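Local coordinates for protein alpha-fucosidase (PDB 2EAB) that probably releases alpha-1,2-linked L-fucose from glycans by hydrolysis as a glycoside hydrolase family 95 enzyme, of which this chain is the catalytic part, at residues A593-G598 against G602-T607. Sequence-based numbering, arbitrary orientation.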
ATOM      1  N   ALA A 593     -19.086   7.915 -10.207  1.00  7.64           N
ATOM      2  CA  ALA A 593     -18.857   9.169  -9.488  1.00  7.83           C
ATOM      3  C   ALA A 593     -19.755  10.280 -10.037  1.00  8.10           C
ATOM      4  O   ALA A 593     -20.381  11.032  -9.274  1.00  8.37           O
ATOM      5  CB  ALA A 593     -17.391   9.571  -9.566  1.00  8.02           C
ATOM      6  N   ALA A 594     -19.827  10.365 -11.361  1.00  8.27           N
ATOM      7  CA  ALA A 594     -20.689  11.336 -12.029  1.00  8.61           C
ATOM      8  C   ALA A 594     -22.150  11.131 -11.644  1.00  9.02           C
ATOM      9  O   ALA A 594     -22.831  12.085 -11.261  1.00  9.32           O
ATOM     10  CB  ALA A 594     -20.522  11.250 -13.536  1.00  8.71           C
ATOM     11  N   LYS A 595     -22.617   9.887 -11.715  1.00  9.27           N
ATOM     12  CA  LYS A 595     -24.002   9.563 -11.368  1.00  9.95           C
ATOM     13  C   LYS A 595     -24.344   9.954  -9.934  1.00 10.09           C
ATOM     14  O   LYS A 595     -25.437  10.465  -9.665  1.00 10.49           O
ATOM     15  CB  LYS A 595     -24.284   8.083 -11.607  1.00 10.21           C
ATOM     16  CG  LYS A 595     -24.452   7.731 -13.071  1.00 12.18           C
ATOM     17  CD  LYS A 595     -24.731   6.254 -13.275  1.00 15.71           C
ATOM     18  CE  LYS A 595     -25.045   5.955 -14.737  1.00 17.71           C
ATOM     19  NZ  LYS A 595     -26.267   6.661 -15.234  1.00 19.60           N
ATOM     20  N   ALA A 596     -23.398   9.741  -9.022  1.00 10.06           N
ATOM     21  CA  ALA A 596     -23.594  10.067  -7.610  1.00 10.21           C
ATOM     22  C   ALA A 596     -23.770  11.569  -7.388  1.00 10.64           C
ATOM     23  O   ALA A 596     -24.330  11.995  -6.374  1.00 11.27           O
ATOM     24  CB  ALA A 596     -22.440   9.536  -6.782  1.00 10.25           C
ATOM     25  N   LYS A 597     -23.283  12.359  -8.342  1.00 10.60           N
ATOM     26  CA  LYS A 597     -23.409  13.815  -8.304  1.00 11.22           C
ATOM     27  C   LYS A 597     -24.544  14.339  -9.188  1.00 11.63           C
ATOM     28  O   LYS A 597     -24.770  15.549  -9.257  1.00 12.20           O
ATOM     29  CB  LYS A 597     -22.086  14.462  -8.716  1.00 11.08           C
ATOM     30  CG  LYS A 597     -20.970  14.267  -7.706  1.00 11.55           C
ATOM     31  CD  LYS A 597     -19.640  14.807  -8.199  1.00 12.35           C
ATOM     32  CE  LYS A 597     -19.652  16.321  -8.403  1.00 13.31           C
ATOM     33  NZ  LYS A 597     -20.005  17.091  -7.175  1.00 14.53           N
ATOM     34  N   GLY A 598     -25.251  13.432  -9.857  1.00 11.80           N
ATOM     35  CA  GLY A 598     -26.313  13.810 -10.793  1.00 12.00           C
ATOM     36  C   GLY A 598     -25.791  14.222 -12.158  1.00 12.02           C
ATOM     37  O   GLY A 598     -26.473  14.936 -12.902  1.00 12.66           O
ATOM     38  N   GLY A 602     -22.659  16.448 -17.576  1.00 11.41           N
ATOM     39  CA  GLY A 602     -23.221  15.717 -18.720  1.00 11.45           C
ATOM     40  C   GLY A 602     -22.179  14.902 -19.470  1.00 11.39           C
ATOM     41  O   GLY A 602     -22.083  14.980 -20.697  1.00 11.70           O
ATOM     42  N   LEU A 603     -21.401  14.119 -18.724  1.00 11.38           N
ATOM     43  CA  LEU A 603     -20.268  13.377 -19.289  1.00 11.31           C
ATOM     44  C   LEU A 603     -20.492  11.868 -19.401  1.00 11.34           C
ATOM     45  O   LEU A 603     -19.752  11.177 -20.103  1.00 11.49           O
ATOM     46  CB  LEU A 603     -18.984  13.678 -18.502  1.00 11.56           C
ATOM     47  CG  LEU A 603     -18.522  15.139 -18.547  1.00 11.98           C
ATOM     48  CD1 LEU A 603     -17.294  15.351 -17.678  1.00 12.59           C
ATOM     49  CD2 LEU A 603     -18.251  15.605 -19.974  1.00 13.08           C
ATOM     50  N   VAL A 604     -21.516  11.361 -18.723  1.00 11.04           N
ATOM     51  CA  VAL A 604     -21.835   9.933 -18.768  1.00 11.13           C
ATOM     52  C   VAL A 604     -22.240   9.513 -20.183  1.00 11.27           C
ATOM     53  O   VAL A 604     -21.761   8.500 -20.700  1.00 11.23           O
ATOM     54  CB  VAL A 604     -22.940   9.566 -17.741  1.00 11.22           C
ATOM     55  CG1 VAL A 604     -23.430   8.134 -17.934  1.00 11.13           C
ATOM     56  CG2 VAL A 604     -22.426   9.758 -16.323  1.00 11.78           C
ATOM     57  N   GLY A 605     -23.119  10.298 -20.800  1.00 11.37           N
ATOM     58  CA  GLY A 605     -23.600  10.014 -22.145  1.00 11.89           C
ATOM     59  C   GLY A 605     -24.311   8.681 -22.246  1.00 12.16           C
ATOM     60  O   GLY A 605     -25.020   8.263 -21.327  1.00 12.02           O
ATOM     61  N   ASN A 606     -24.092   8.004 -23.367  1.00 12.39           N
ATOM     62  CA  ASN A 606     -24.810   6.781 -23.703  1.00 12.83           C
ATOM     63  C   ASN A 606     -24.095   6.050 -24.835  1.00 12.76           C
ATOM     64  O   ASN A 606     -23.017   6.468 -25.263  1.00 12.34           O
ATOM     65  CB  ASN A 606     -26.262   7.106 -24.094  1.00 13.22           C
ATOM     66  CG  ASN A 606     -26.351   8.055 -25.284  1.00 14.29           C
ATOM     67  OD1 ASN A 606     -25.607   7.930 -26.259  1.00 15.07           O
ATOM     68  ND2 ASN A 606     -27.277   9.006 -25.210  1.00 16.95           N
ATOM     69  N   THR A 607     -24.696   4.970 -25.325  1.00 13.00           N
ATOM     70  CA  THR A 607     -24.104   4.194 -26.416  1.00 13.43           C
ATOM     71  C   THR A 607     -24.861   4.361 -27.739  1.00 13.89           C
ATOM     72  O   THR A 607     -24.812   3.484 -28.607  1.00 14.07           O
ATOM     73  CB  THR A 607     -23.977   2.699 -26.051  1.00 13.48           C
ATOM     74  OG1 THR A 607     -25.276   2.161 -25.774  1.00 13.88           O
ATOM     75  CG2 THR A 607     -23.082   2.518 -24.828  1.00 13.31           C
TER
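Val604 sets its two methyl groups against the last turn of helix 577-596, one on Ala594 and the other beside the end of Lys595. Its side chain leaves the backbone toward the helix and forks at CB. CG2, anti to the carbonyl carbon, reaches the methyl of Ala594, with CG2 to Ala594 CB at 3.7 Å. CG1, anti to the backbone N (chi1 171°), turns to the lysine and lies 4.2 Å from Lys595 NZ, with CE equally near. The lysine chain runs extended as far as CE, bends at chi4 (-62°) and passes the valine at about a right angle, a loose contact through its outer atoms.

Gly598 ends the helix in a Schellman motif, its N bonded to Lys595 O at 3.0 Å. The contact thus joins the C-terminal end of this catalytic-domain helix to the loop leading to helix 632-639, well away from the calcium site. Asp599 accepts hydrogen bonds from Leu603 N and Val604 N, one carboxylate oxygen to each, consistent with holding the turn, while Trp632 and Tyr532 also touch Ala594. No hydrogen bond joins the two segments directly: the buried methyls meet by non-directional van der Waals contact, which offers the lysine's charged NZ no polar partner.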